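Local coordinates for beta-glucuronidase (PDB 6U7J), which hydrolyses beta-D-glucuronides to release glucuronic acid and, as a gut microbial enzyme, probably reactivates estrogens from their glucuronide conjugates, at residues 104-109 / 114-119; 321-326 / 349-354; 394-399 / 430-435; 507-512 / 529-534. All coordinates share one frame; numbering follows the deposited sequence.

Contact 1. Residues 104-109 / 114-119; sequences HAVIYL and ITRHKG
A classic beta bulge, with Ile-114 and Thr-115 both facing Ile-107, marks this antiparallel hairpin of the sugar binding domain. Ile-107 O accepts from Ile-114 N at 2.8 Å. The same Ile-107 O also takes a weak bond from Thr-115 N at 3.5 Å. In return Ile-107 N bonds to Thr-115 O at 2.9 Å. Further along the ladder, Ala-105 and His-117 form a hydrogen-bonded pair joined by two bonds, with Ala-105 N to His-117 O at 2.9 Å.

Side chains pack around Ile-107 beside the bulge. The CG1 of Ile-114 lies between its own backbone N and carbonyl carbon (chi1 56°), which sets CG1 against Ile-107 CG2 at 3.7 Å and brings CD1 over Leu-109 CB. Thr-115 runs alongside Ile-107, its CG2 3.5 Å from Ile-107 CG1. On the reverse face, His-104 and Lys-118 lie side by side, and Lys-118 CG meets the ring edge at His-104 ND1, 3.7 Å away. Their polar ends part company: His-104 NE2 bonds to Ile-146 O and Lys-118 NZ to Asp-150 O.

Strand 135-144 pairs with 104-109 on its other side, Phe-124 of strand 124-127 stacks on the His-117 ring, and Phe-40 of helix 38-41 packs on Val-106.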
loop_
_atom_site.group_PDB
_atom_site.type_symbol
_atom_site.label_atom_id
_atom_site.label_comp_id
_atom_site.label_asym_id
_atom_site.label_seq_id
_atom_site.Cartn_x
_atom_site.Cartn_y
_atom_site.Cartn_z
ATOM N N HIS B 104 -9.940 -11.588 33.960
ATOM C CA HIS B 104 -10.312 -12.298 35.178
ATOM C C HIS B 104 -9.695 -13.688 35.183
ATOM O O HIS B 104 -9.647 -14.354 34.145
ATOM C CB HIS B 104 -11.840 -12.417 35.290
ATOM C CG HIS B 104 -12.558 -11.127 35.051
ATOM N ND1 HIS B 104 -12.367 -10.012 35.838
ATOM C CD2 HIS B 104 -13.457 -10.770 34.103
ATOM C CE1 HIS B 104 -13.124 -9.027 35.390
ATOM N NE2 HIS B 104 -13.791 -9.458 34.335
ATOM N N ALA B 105 -9.240 -14.136 36.357
ATOM C CA ALA B 105 -8.548 -15.413 36.464
ATOM C C ALA B 105 -9.128 -16.272 37.581
ATOM O O ALA B 105 -9.479 -15.774 38.656
ATOM C CB ALA B 105 -7.051 -15.212 36.718
ATOM N N VAL B 106 -9.216 -17.568 37.320
ATOM C CA VAL B 106 -9.395 -18.582 38.357
ATOM C C VAL B 106 -8.273 -19.590 38.164
ATOM O O VAL B 106 -8.167 -20.203 37.097
ATOM C CB VAL B 106 -10.773 -19.266 38.288
ATOM C CG1 VAL B 106 -11.002 -20.167 39.526
ATOM C CG2 VAL B 106 -11.876 -18.235 38.205
ATOM N N ILE B 107 -7.423 -19.732 39.176
ATOM C CA ILE B 107 -6.221 -20.559 39.119
ATOM C C ILE B 107 -6.499 -21.871 39.841
ATOM O O ILE B 107 -6.916 -21.860 41.009
ATOM C CB ILE B 107 -5.029 -19.843 39.775
ATOM C CG1 ILE B 107 -4.829 -18.435 39.210
ATOM C CG2 ILE B 107 -3.773 -20.717 39.694
ATOM C CD1 ILE B 107 -4.925 -18.326 37.710
ATOM N N TYR B 108 -6.254 -22.997 39.166
ATOM C CA TYR B 108 -6.395 -24.321 39.755
ATOM C C TYR B 108 -5.042 -25.010 39.752
ATOM O O TYR B 108 -4.271 -24.872 38.793
ATOM C CB TYR B 108 -7.403 -25.200 38.993
ATOM C CG TYR B 108 -8.791 -24.608 38.833
ATOM C CD1 TYR B 108 -9.078 -23.726 37.794
ATOM C CD2 TYR B 108 -9.819 -24.944 39.715
ATOM C CE1 TYR B 108 -10.351 -23.198 37.641
ATOM C CE2 TYR B 108 -11.084 -24.423 39.572
ATOM C CZ TYR B 108 -11.347 -23.550 38.528
ATOM O OH TYR B 108 -12.607 -23.018 38.379
ATOM N N LEU B 109 -4.750 -25.733 40.835
ATOM C CA LEU B 109 -3.522 -26.505 40.965
ATOM C C LEU B 109 -3.896 -27.942 41.288
ATOM O O LEU B 109 -4.525 -28.204 42.319
ATOM C CB LEU B 109 -2.609 -25.929 42.050
ATOM C CG LEU B 109 -1.387 -26.767 42.421
ATOM C CD1 LEU B 109 -0.461 -26.898 41.228
ATOM C CD2 LEU B 109 -0.626 -26.178 43.626
ATOM N N ILE B 114 -7.037 -22.527 43.709
ATOM C CA ILE B 114 -6.144 -21.965 44.719
ATOM C C ILE B 114 -6.197 -20.443 44.800
ATOM O O ILE B 114 -5.844 -19.893 45.855
ATOM C CB ILE B 114 -4.681 -22.426 44.536
ATOM C CG1 ILE B 114 -4.157 -22.086 43.141
ATOM C CG2 ILE B 114 -4.526 -23.921 44.866
ATOM C CD1 ILE B 114 -2.623 -22.128 43.042
ATOM N N THR B 115 -6.610 -19.743 43.746
ATOM C CA THR B 115 -6.786 -18.301 43.868
ATOM C C THR B 115 -7.653 -17.788 42.726
ATOM O O THR B 115 -7.958 -18.501 41.766
ATOM C CB THR B 115 -5.435 -17.557 43.923
ATOM O OG1 THR B 115 -5.626 -16.267 44.518
ATOM C CG2 THR B 115 -4.832 -17.364 42.549
ATOM N N ARG B 116 -8.072 -16.533 42.877
ATOM C CA ARG B 116 -8.869 -15.805 41.905
ATOM C C ARG B 116 -8.295 -14.406 41.777
ATOM O O ARG B 116 -7.675 -13.884 42.706
ATOM C CB ARG B 116 -10.322 -15.678 42.326
ATOM C CG ARG B 116 -11.131 -16.905 42.167
ATOM C CD ARG B 116 -12.418 -16.729 42.923
ATOM N NE ARG B 116 -13.268 -17.898 42.812
ATOM C CZ ARG B 116 -14.490 -17.872 42.303
ATOM N NH1 ARG B 116 -15.002 -16.729 41.860
ATOM N NH2 ARG B 116 -15.195 -18.993 42.239
ATOM N N HIS B 117 -8.524 -13.788 40.624
ATOM C CA HIS B 117 -8.118 -12.403 40.471
ATOM C C HIS B 117 -9.075 -11.700 39.517
ATOM O O HIS B 117 -9.617 -12.310 38.592
ATOM C CB HIS B 117 -6.667 -12.305 39.991
ATOM C CG HIS B 117 -6.115 -10.915 40.021
ATOM N ND1 HIS B 117 -6.102 -10.096 38.905
ATOM C CD2 HIS B 117 -5.568 -10.192 41.033
ATOM C CE1 HIS B 117 -5.567 -8.930 39.230
ATOM N NE2 HIS B 117 -5.234 -8.961 40.513
ATOM N N LYS B 118 -9.290 -10.413 39.780
ATOM C CA LYS B 118 -10.085 -9.525 38.942
ATOM C C LYS B 118 -9.199 -8.355 38.534
ATOM O O LYS B 118 -8.590 -7.700 39.388
ATOM C CB LYS B 118 -11.332 -9.041 39.688
ATOM C CG LYS B 118 -12.162 -7.995 38.949
ATOM C CD LYS B 118 -13.252 -7.424 39.876
ATOM C CE LYS B 118 -14.011 -6.277 39.219
ATOM N NZ LYS B 118 -14.880 -5.554 40.181
ATOM N N GLY B 119 -9.102 -8.113 37.232
ATOM C CA GLY B 119 -8.245 -7.020 36.812
ATOM C C GLY B 119 -7.172 -7.561 35.892
ATOM O O GLY B 119 -6.421 -8.475 36.242
#

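Contact 2. Residues 321-326 / 349-354; sequences LNVRDC and MQMADQ
Asn-322, Val-323 and Cys-326 of helix 319-332 converge on one side chain, Met-351, in a pairing of successive outer helices of the TIM barrel. The short segments run roughly the same way, crossing at -36°, as expected when strand 336-338 returns the chain between them. With 11.2 Å between the axes, it falls to the long methionine to bridge the gap.

Asn-322 comes first, and it is the aliphatic base of this polar residue that touches: CB stands 3.9 Å from the methyl CE of Met-351. One residue on, Val-323 meets the methionine at about a right angle, Val-323 CG2 lying 4.2 Å from Met-351 SD; the same valine also packs on Ile-64 of a neighbouring subunit.

Cys-326, one turn beyond Asn-322, closes the set. Met-351 reaches all three because its CG is anti to the backbone N (chi1 -164°) and the chain is extended from CA to SD, while a bend at chi3 (-35°) folds CE back to Asn-322. No hydrogen bond crosses this buried interface. Its tightest point is sulfur on sulfur, Cys-326 SG to Met-351 SD at 3.6 Å.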
loop_
_atom_site.group_PDB
_atom_site.type_symbol
_atom_site.label_atom_id
_atom_site.label_comp_id
_atom_site.label_asym_id
_atom_site.label_seq_id
_atom_site.Cartn_x
_atom_site.Cartn_y
_atom_site.Cartn_z
ATOM N N LEU B 321 10.490 -6.057 21.129
ATOM C CA LEU B 321 9.676 -4.912 20.736
ATOM C C LEU B 321 9.911 -3.717 21.653
ATOM O O LEU B 321 10.004 -2.574 21.184
ATOM C CB LEU B 321 8.202 -5.309 20.748
ATOM C CG LEU B 321 7.141 -4.305 20.318
ATOM C CD1 LEU B 321 7.095 -4.198 18.800
ATOM C CD2 LEU B 321 5.786 -4.731 20.885
ATOM N N ASN B 322 9.992 -3.954 22.967
ATOM C CA ASN B 322 10.215 -2.854 23.901
ATOM C C ASN B 322 11.543 -2.159 23.633
ATOM O O ASN B 322 11.635 -0.930 23.715
ATOM C CB ASN B 322 10.177 -3.362 25.345
ATOM C CG ASN B 322 8.795 -3.839 25.754
ATOM O OD1 ASN B 322 7.800 -3.533 25.090
ATOM N ND2 ASN B 322 8.727 -4.605 26.836
ATOM N N VAL B 323 12.594 -2.927 23.351
ATOM C CA VAL B 323 13.889 -2.299 23.119
ATOM C C VAL B 323 13.841 -1.475 21.845
ATOM O O VAL B 323 14.334 -0.344 21.799
ATOM C CB VAL B 323 15.015 -3.346 23.065
ATOM C CG1 VAL B 323 16.325 -2.666 22.675
ATOM C CG2 VAL B 323 15.155 -4.083 24.410
ATOM N N ARG B 324 13.218 -2.015 20.800
ATOM C CA ARG B 324 13.051 -1.253 19.568
ATOM C C ARG B 324 12.263 0.021 19.826
ATOM O O ARG B 324 12.609 1.085 19.301
ATOM C CB ARG B 324 12.375 -2.140 18.509
ATOM C CG ARG B 324 11.824 -1.411 17.289
ATOM C CD ARG B 324 12.942 -0.960 16.356
ATOM N NE ARG B 324 12.412 -0.324 15.151
ATOM C CZ ARG B 324 13.156 0.214 14.189
ATOM N NH1 ARG B 324 14.477 0.210 14.285
ATOM N NH2 ARG B 324 12.576 0.765 13.132
ATOM N N ASP B 325 11.222 -0.055 20.670
ATOM C CA ASP B 325 10.432 1.141 20.982
ATOM C C ASP B 325 11.273 2.192 21.713
ATOM O O ASP B 325 11.182 3.389 21.410
ATOM C CB ASP B 325 9.198 0.767 21.814
ATOM C CG ASP B 325 8.079 0.112 20.974
ATOM O OD1 ASP B 325 8.299 -0.162 19.774
ATOM O OD2 ASP B 325 6.973 -0.136 21.518
ATOM N N CYS B 326 12.115 1.768 22.665
ATOM C CA CYS B 326 12.956 2.738 23.362
ATOM C C CYS B 326 14.006 3.326 22.428
ATOM O O CYS B 326 14.373 4.504 22.562
ATOM C CB CYS B 326 13.639 2.090 24.557
ATOM S SG CYS B 326 12.478 1.570 25.826
ATOM N N MET B 349 8.707 -0.825 32.832
ATOM C CA MET B 349 9.006 0.147 33.884
ATOM C C MET B 349 10.471 0.084 34.305
ATOM O O MET B 349 11.112 1.126 34.526
ATOM C CB MET B 349 8.086 -0.087 35.088
ATOM C CG MET B 349 6.608 -0.087 34.733
ATOM S SD MET B 349 6.101 1.419 33.867
ATOM C CE MET B 349 6.358 2.588 35.182
ATOM N N GLN B 350 11.027 -1.124 34.421
ATOM C CA GLN B 350 12.456 -1.236 34.706
ATOM C C GLN B 350 13.291 -0.635 33.579
ATOM O O GLN B 350 14.282 0.060 33.830
ATOM C CB GLN B 350 12.839 -2.698 34.940
ATOM C CG GLN B 350 12.219 -3.303 36.184
ATOM C CD GLN B 350 12.102 -4.814 36.091
ATOM O OE1 GLN B 350 12.652 -5.442 35.177
ATOM N NE2 GLN B 350 11.387 -5.409 37.037
ATOM N N MET B 351 12.906 -0.890 32.329
ATOM C CA MET B 351 13.637 -0.304 31.207
ATOM C C MET B 351 13.656 1.222 31.300
ATOM O O MET B 351 14.704 1.855 31.128
ATOM C CB MET B 351 13.013 -0.775 29.891
ATOM C CG MET B 351 13.868 -0.563 28.646
ATOM S SD MET B 351 13.336 -1.617 27.260
ATOM C CE MET B 351 12.847 -3.076 28.181
ATOM N N ALA B 352 12.500 1.830 31.582
ATOM C CA ALA B 352 12.432 3.281 31.725
ATOM C C ALA B 352 13.298 3.764 32.886
ATOM O O ALA B 352 13.892 4.847 32.817
ATOM C CB ALA B 352 10.982 3.718 31.923
ATOM N N ASP B 353 13.371 2.980 33.972
ATOM C CA ASP B 353 14.291 3.321 35.054
ATOM C C ASP B 353 15.725 3.353 34.554
ATOM O O ASP B 353 16.484 4.270 34.883
ATOM C CB ASP B 353 14.180 2.318 36.211
ATOM C CG ASP B 353 13.046 2.640 37.163
ATOM O OD1 ASP B 353 12.485 3.759 37.100
ATOM O OD2 ASP B 353 12.707 1.757 37.972
ATOM N N GLN B 354 16.124 2.344 33.777
ATOM C CA GLN B 354 17.514 2.268 33.361
ATOM C C GLN B 354 17.854 3.288 32.285
ATOM O O GLN B 354 18.977 3.797 32.268
ATOM C CB GLN B 354 17.839 0.860 32.885
ATOM C CG GLN B 354 18.056 -0.096 34.040
ATOM C CD GLN B 354 18.022 -1.547 33.615
ATOM O OE1 GLN B 354 18.679 -1.947 32.651
ATOM N NE2 GLN B 354 17.263 -2.352 34.345
#

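Contact 3. Residues 394-399 / 430-435; sequences QVLKEL and EEVTKY
Leu-396 and Val-432 press together at 3.5 Å, Leu-396 CD1 against Val-432 CG1, closer than usual for two carbons. Their side chains cross at about a right angle, and one methyl of each makes the touch. Beside them, the phenol of Tyr-435 reaches across to the other helix: its OH lies 3.6 Å from Lys-397 CB, which sits at the ring edge near the ring plane. With CG anti to the backbone N (chi1 -177°), the Tyr-435 ring is sent toward helix 386-403. The bend of Lys-397 at chi2 (57°) keeps its CD, like CG before it, 4.0 Å from Tyr-435 OH, while the amine leads away.

The second shell explains the placing. Ile-414 of strand 409-416 touches both Leu-396 and Val-432, the strand lying between helices 386-403 and 424-439 in the chain order of the TIM barrel. His-392 and Leu-389, one and two turns before Leu-396, pack on Val-432, and Glu-431 forms a salt bridge with Lys-393, tying the helices together at a second place.

No hydrogen bond links the two segments themselves. Dispersion and shape therefore hold the interior pair, whereas the partly exposed lysine contributes its aliphatic stem, leaving its charged end to point away from this interface.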
loop_
_atom_site.group_PDB
_atom_site.type_symbol
_atom_site.label_atom_id
_atom_site.label_comp_id
_atom_site.label_asym_id
_atom_site.label_seq_id
_atom_site.Cartn_x
_atom_site.Cartn_y
_atom_site.Cartn_z
ATOM N N GLN B 394 -8.960 0.124 44.961
ATOM C CA GLN B 394 -8.138 -1.068 45.128
ATOM C C GLN B 394 -7.119 -1.216 44.001
ATOM O O GLN B 394 -5.996 -1.677 44.235
ATOM C CB GLN B 394 -9.026 -2.307 45.229
ATOM C CG GLN B 394 -9.971 -2.255 46.420
ATOM C CD GLN B 394 -10.958 -3.412 46.443
ATOM O OE1 GLN B 394 -11.297 -3.979 45.396
ATOM N NE2 GLN B 394 -11.427 -3.774 47.640
ATOM N N VAL B 395 -7.482 -0.845 42.765
ATOM C CA VAL B 395 -6.504 -0.973 41.683
ATOM C C VAL B 395 -5.397 0.063 41.848
ATOM O O VAL B 395 -4.224 -0.211 41.557
ATOM C CB VAL B 395 -7.202 -0.874 40.314
ATOM C CG1 VAL B 395 -6.185 -0.697 39.191
ATOM C CG2 VAL B 395 -8.042 -2.126 40.072
ATOM N N LEU B 396 -5.734 1.246 42.363
ATOM C CA LEU B 396 -4.710 2.238 42.693
ATOM C C LEU B 396 -3.775 1.739 43.787
ATOM O O LEU B 396 -2.556 1.962 43.730
ATOM C CB LEU B 396 -5.379 3.528 43.131
ATOM C CG LEU B 396 -5.833 4.397 41.968
ATOM C CD1 LEU B 396 -6.834 5.383 42.504
ATOM C CD2 LEU B 396 -4.627 5.115 41.308
ATOM N N LYS B 397 -4.335 1.091 44.812
ATOM C CA LYS B 397 -3.523 0.475 45.857
ATOM C C LYS B 397 -2.528 -0.517 45.261
ATOM O O LYS B 397 -1.333 -0.494 45.590
ATOM C CB LYS B 397 -4.454 -0.212 46.867
ATOM C CG LYS B 397 -3.772 -1.054 47.941
ATOM C CD LYS B 397 -2.788 -0.236 48.721
ATOM C CE LYS B 397 -2.437 -0.918 50.041
ATOM N NZ LYS B 397 -1.286 -0.206 50.678
ATOM N N GLU B 398 -3.013 -1.398 44.373
ATOM C CA GLU B 398 -2.156 -2.394 43.731
ATOM C C GLU B 398 -1.099 -1.733 42.844
ATOM O O GLU B 398 0.082 -2.099 42.891
ATOM C CB GLU B 398 -3.006 -3.351 42.898
ATOM C CG GLU B 398 -3.563 -4.585 43.606
ATOM C CD GLU B 398 -4.373 -5.446 42.641
ATOM O OE1 GLU B 398 -5.533 -5.068 42.350
ATOM O OE2 GLU B 398 -3.847 -6.470 42.134
ATOM N N LEU B 399 -1.507 -0.766 42.013
ATOM C CA LEU B 399 -0.530 -0.084 41.160
ATOM C C LEU B 399 0.554 0.586 41.995
ATOM O O LEU B 399 1.747 0.451 41.692
ATOM C CB LEU B 399 -1.210 0.952 40.257
ATOM C CG LEU B 399 -0.223 1.679 39.339
ATOM C CD1 LEU B 399 0.580 0.717 38.478
ATOM C CD2 LEU B 399 -0.953 2.656 38.463
ATOM N N GLU B 430 -13.276 12.972 43.710
ATOM C CA GLU B 430 -12.722 13.500 44.952
ATOM C C GLU B 430 -12.322 12.371 45.882
ATOM O O GLU B 430 -11.240 12.406 46.488
ATOM C CB GLU B 430 -13.720 14.411 45.659
ATOM C CG GLU B 430 -13.068 15.157 46.808
ATOM C CD GLU B 430 -14.067 15.838 47.710
ATOM O OE1 GLU B 430 -13.669 16.771 48.444
ATOM O OE2 GLU B 430 -15.250 15.440 47.686
ATOM N N GLU B 431 -13.185 11.358 46.006
ATOM C CA GLU B 431 -12.824 10.168 46.764
ATOM C C GLU B 431 -11.573 9.515 46.189
ATOM O O GLU B 431 -10.624 9.213 46.922
ATOM C CB GLU B 431 -13.995 9.190 46.774
ATOM C CG GLU B 431 -14.811 9.241 48.051
ATOM C CD GLU B 431 -13.937 9.088 49.287
ATOM O OE1 GLU B 431 -13.358 7.993 49.480
ATOM O OE2 GLU B 431 -13.810 10.072 50.048
ATOM N N VAL B 432 -11.543 9.305 44.866
ATOM C CA VAL B 432 -10.403 8.618 44.263
ATOM C C VAL B 432 -9.128 9.414 44.491
ATOM O O VAL B 432 -8.096 8.861 44.885
ATOM C CB VAL B 432 -10.637 8.360 42.763
ATOM C CG1 VAL B 432 -9.386 7.749 42.142
ATOM C CG2 VAL B 432 -11.803 7.431 42.547
ATOM N N THR B 433 -9.182 10.728 44.252
ATOM C CA THR B 433 -7.967 11.535 44.367
ATOM C C THR B 433 -7.463 11.572 45.807
ATOM O O THR B 433 -6.260 11.427 46.055
ATOM C CB THR B 433 -8.214 12.952 43.854
ATOM O OG1 THR B 433 -9.457 13.439 44.374
ATOM C CG2 THR B 433 -8.267 12.972 42.345
ATOM N N LYS B 434 -8.370 11.743 46.769
ATOM C CA LYS B 434 -7.959 11.720 48.170
ATOM C C LYS B 434 -7.311 10.394 48.537
ATOM O O LYS B 434 -6.326 10.365 49.284
ATOM C CB LYS B 434 -9.159 12.002 49.066
ATOM C CG LYS B 434 -9.405 13.494 49.250
ATOM C CD LYS B 434 -10.808 13.809 49.742
ATOM C CE LYS B 434 -11.404 12.657 50.511
ATOM N NZ LYS B 434 -10.645 12.405 51.768
ATOM N N TYR B 435 -7.814 9.285 47.985
ATOM C CA TYR B 435 -7.249 7.983 48.340
ATOM C C TYR B 435 -5.824 7.818 47.814
ATOM O O TYR B 435 -4.963 7.281 48.519
ATOM C CB TYR B 435 -8.138 6.851 47.824
ATOM C CG TYR B 435 -7.619 5.498 48.233
ATOM C CD1 TYR B 435 -6.995 4.660 47.312
ATOM C CD2 TYR B 435 -7.718 5.068 49.560
ATOM C CE1 TYR B 435 -6.505 3.415 47.694
ATOM C CE2 TYR B 435 -7.230 3.826 49.952
ATOM C CZ TYR B 435 -6.628 3.005 49.013
ATOM O OH TYR B 435 -6.136 1.783 49.398
#

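Contact 4. Residues 507-512 / 529-534; sequences YGADTI and KRCIEE
Tyr-507 and Ile-532 meet where the chain leaves strand 502-506 of the TIM barrel and passes over helix 525-540. From Tyr-507 CB the ring departs in the crowded position, CG between the backbone N and the carbonyl carbon (chi1 65°), and this sends the ring across the helix. Tyr-507 CE2 is the atom that touches, 4.0 Å from Ile-532 CG2 and 4.1 Å from Ile-532 O. The two side chains cross at about a right angle, the methyl coming obliquely to the ring. At the tip, Tyr-507 OH is hydrogen-bonded to Asn-536 OD1 one turn further along the same helix, which fixes the ring at its far end.

Next in sequence, Gly-508 adopts backbone angles that call for glycine, and the chain lies close over the helix: Gly-508 CA lies 6.1 Å from Ile-532 CA. Cys-531 fills the neighbouring place: Cys-531 SG, anti to its backbone N, sits 4.0 Å from Gly-508 O and 4.2 Å from Ala-509 CB. Thr-511 OG1 then gives its proton to Ala-509 O at 3.1 Å, from well above the carbonyl plane (53°), a bond within the loop itself.

The helix also carries an ionic face, with Arg-530 NH1 shared between Glu-533 OE1 (2.6 Å) and Glu-534 OE2 (3.2 Å), and Glu-534 packs on helix 480-498. Toward the barrel, Ile-550 of strand 545-551 touches both Tyr-507 and Ile-532, so the contact lies between helix 525-540 and the last two barrel strands.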
loop_
_atom_site.group_PDB
_atom_site.type_symbol
_atom_site.label_atom_id
_atom_site.label_comp_id
_atom_site.label_asym_id
_atom_site.label_seq_id
_atom_site.Cartn_x
_atom_site.Cartn_y
_atom_site.Cartn_z
ATOM N N TYR B 507 -3.163 14.287 20.840
ATOM C CA TYR B 507 -3.574 15.021 19.645
ATOM C C TYR B 507 -2.945 14.341 18.431
ATOM O O TYR B 507 -1.873 13.744 18.541
ATOM C CB TYR B 507 -3.157 16.499 19.725
ATOM C CG TYR B 507 -1.663 16.782 19.732
ATOM C CD1 TYR B 507 -0.848 16.380 20.784
ATOM C CD2 TYR B 507 -1.076 17.516 18.694
ATOM C CE1 TYR B 507 0.519 16.668 20.787
ATOM C CE2 TYR B 507 0.280 17.808 18.685
ATOM C CZ TYR B 507 1.072 17.397 19.734
ATOM O OH TYR B 507 2.420 17.692 19.724
ATOM N N GLY B 508 -3.609 14.422 17.283
ATOM C CA GLY B 508 -3.070 13.747 16.108
ATOM C C GLY B 508 -4.158 13.441 15.086
ATOM O O GLY B 508 -5.248 14.011 15.126
ATOM N N ALA B 509 -3.832 12.524 14.172
ATOM C CA ALA B 509 -4.673 12.288 13.003
ATOM C C ALA B 509 -4.382 10.904 12.439
ATOM O O ALA B 509 -3.219 10.501 12.365
ATOM C CB ALA B 509 -4.425 13.361 11.934
ATOM N N ASP B 510 -5.435 10.181 12.041
ATOM C CA ASP B 510 -5.236 8.881 11.414
ATOM C C ASP B 510 -4.516 9.066 10.085
ATOM O O ASP B 510 -4.833 9.978 9.302
ATOM C CB ASP B 510 -6.563 8.157 11.185
ATOM C CG ASP B 510 -7.152 7.578 12.461
ATOM O OD1 ASP B 510 -7.793 8.348 13.214
ATOM O OD2 ASP B 510 -6.990 6.351 12.710
ATOM N N THR B 511 -3.537 8.199 9.834
ATOM C CA THR B 511 -2.676 8.332 8.665
ATOM C C THR B 511 -2.413 6.963 8.064
ATOM O O THR B 511 -1.896 6.073 8.751
ATOM C CB THR B 511 -1.368 9.018 9.050
ATOM O OG1 THR B 511 -1.687 10.254 9.696
ATOM C CG2 THR B 511 -0.521 9.302 7.802
ATOM N N ILE B 512 -2.788 6.782 6.799
ATOM C CA ILE B 512 -2.501 5.537 6.095
ATOM C C ILE B 512 -1.129 5.667 5.460
ATOM O O ILE B 512 -0.921 6.515 4.586
ATOM C CB ILE B 512 -3.554 5.215 5.029
ATOM C CG1 ILE B 512 -4.979 5.259 5.603
ATOM C CG2 ILE B 512 -3.246 3.847 4.412
ATOM C CD1 ILE B 512 -5.225 4.240 6.743
ATOM N N LYS B 529 1.311 15.535 9.316
ATOM C CA LYS B 529 2.395 16.434 9.671
ATOM C C LYS B 529 1.879 17.848 9.927
ATOM O O LYS B 529 2.272 18.490 10.913
ATOM C CB LYS B 529 3.465 16.426 8.585
ATOM C CG LYS B 529 4.684 17.278 8.925
ATOM C CD LYS B 529 5.080 18.068 7.705
ATOM C CE LYS B 529 6.471 18.677 7.793
ATOM N NZ LYS B 529 6.381 20.164 7.766
ATOM N N ARG B 530 0.984 18.342 9.060
ATOM C CA ARG B 530 0.457 19.704 9.198
ATOM C C ARG B 530 -0.462 19.821 10.419
ATOM O O ARG B 530 -0.428 20.827 11.139
ATOM C CB ARG B 530 -0.302 20.117 7.925
ATOM C CG ARG B 530 0.531 20.211 6.625
ATOM C CD ARG B 530 1.401 21.456 6.601
ATOM N NE ARG B 530 0.578 22.668 6.602
ATOM C CZ ARG B 530 0.530 23.540 7.607
ATOM N NH1 ARG B 530 1.272 23.353 8.695
ATOM N NH2 ARG B 530 -0.260 24.599 7.524
ATOM N N CYS B 531 -1.311 18.816 10.646
ATOM C CA CYS B 531 -2.193 18.843 11.802
ATOM C C CYS B 531 -1.392 18.989 13.098
ATOM O O CYS B 531 -1.747 19.787 13.976
ATOM C CB CYS B 531 -3.041 17.565 11.813
ATOM S SG CYS B 531 -4.089 17.296 13.229
ATOM N N ILE B 532 -0.276 18.263 13.208
ATOM C CA ILE B 532 0.551 18.316 14.410
ATOM C C ILE B 532 1.308 19.646 14.493
ATOM O O ILE B 532 1.424 20.239 15.570
ATOM C CB ILE B 532 1.496 17.094 14.440
ATOM C CG1 ILE B 532 0.694 15.838 14.792
ATOM C CG2 ILE B 532 2.617 17.255 15.450
ATOM C CD1 ILE B 532 1.552 14.621 14.861
ATOM N N GLU B 533 1.835 20.132 13.368
ATOM C CA GLU B 533 2.486 21.446 13.353
ATOM C C GLU B 533 1.588 22.550 13.908
ATOM O O GLU B 533 2.028 23.392 14.698
ATOM C CB GLU B 533 2.873 21.818 11.930
ATOM C CG GLU B 533 4.169 21.276 11.460
ATOM C CD GLU B 533 4.322 21.482 9.963
ATOM O OE1 GLU B 533 3.448 22.147 9.334
ATOM O OE2 GLU B 533 5.328 20.990 9.408
ATOM N N GLU B 534 0.345 22.605 13.429
ATOM C CA GLU B 534 -0.552 23.684 13.814
ATOM C C GLU B 534 -0.909 23.592 15.290
ATOM O O GLU B 534 -0.957 24.615 15.987
ATOM C CB GLU B 534 -1.808 23.649 12.948
ATOM C CG GLU B 534 -1.571 24.073 11.495
ATOM C CD GLU B 534 -0.892 25.420 11.420
ATOM O OE1 GLU B 534 -1.456 26.384 11.971
ATOM O OE2 GLU B 534 0.208 25.516 10.838
#

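Along the chain the four contacts follow one another without interleaving. Contact 1 belongs to the sugar binding domain; contacts 2, 3 and 4 all lie in the TIM barrel, engaging its helices in turn. Contacts 1 and 3, with centres about 23 Å apart, nevertheless touch: His-117 NE2 and Glu-398 OE2, 3.3 Å apart, form a probable hydrogen bond that joins the hairpin to helix 386-403 across the two domains. Contacts 2 and 3 come within about 7 Å at their nearest atoms, whereas contacts 1 and 4 stand about 43 Å apart between centres, on opposite sides of the chain's centre. As in family 2 relatives, the TIM barrel probably holds the catalytic glutamates.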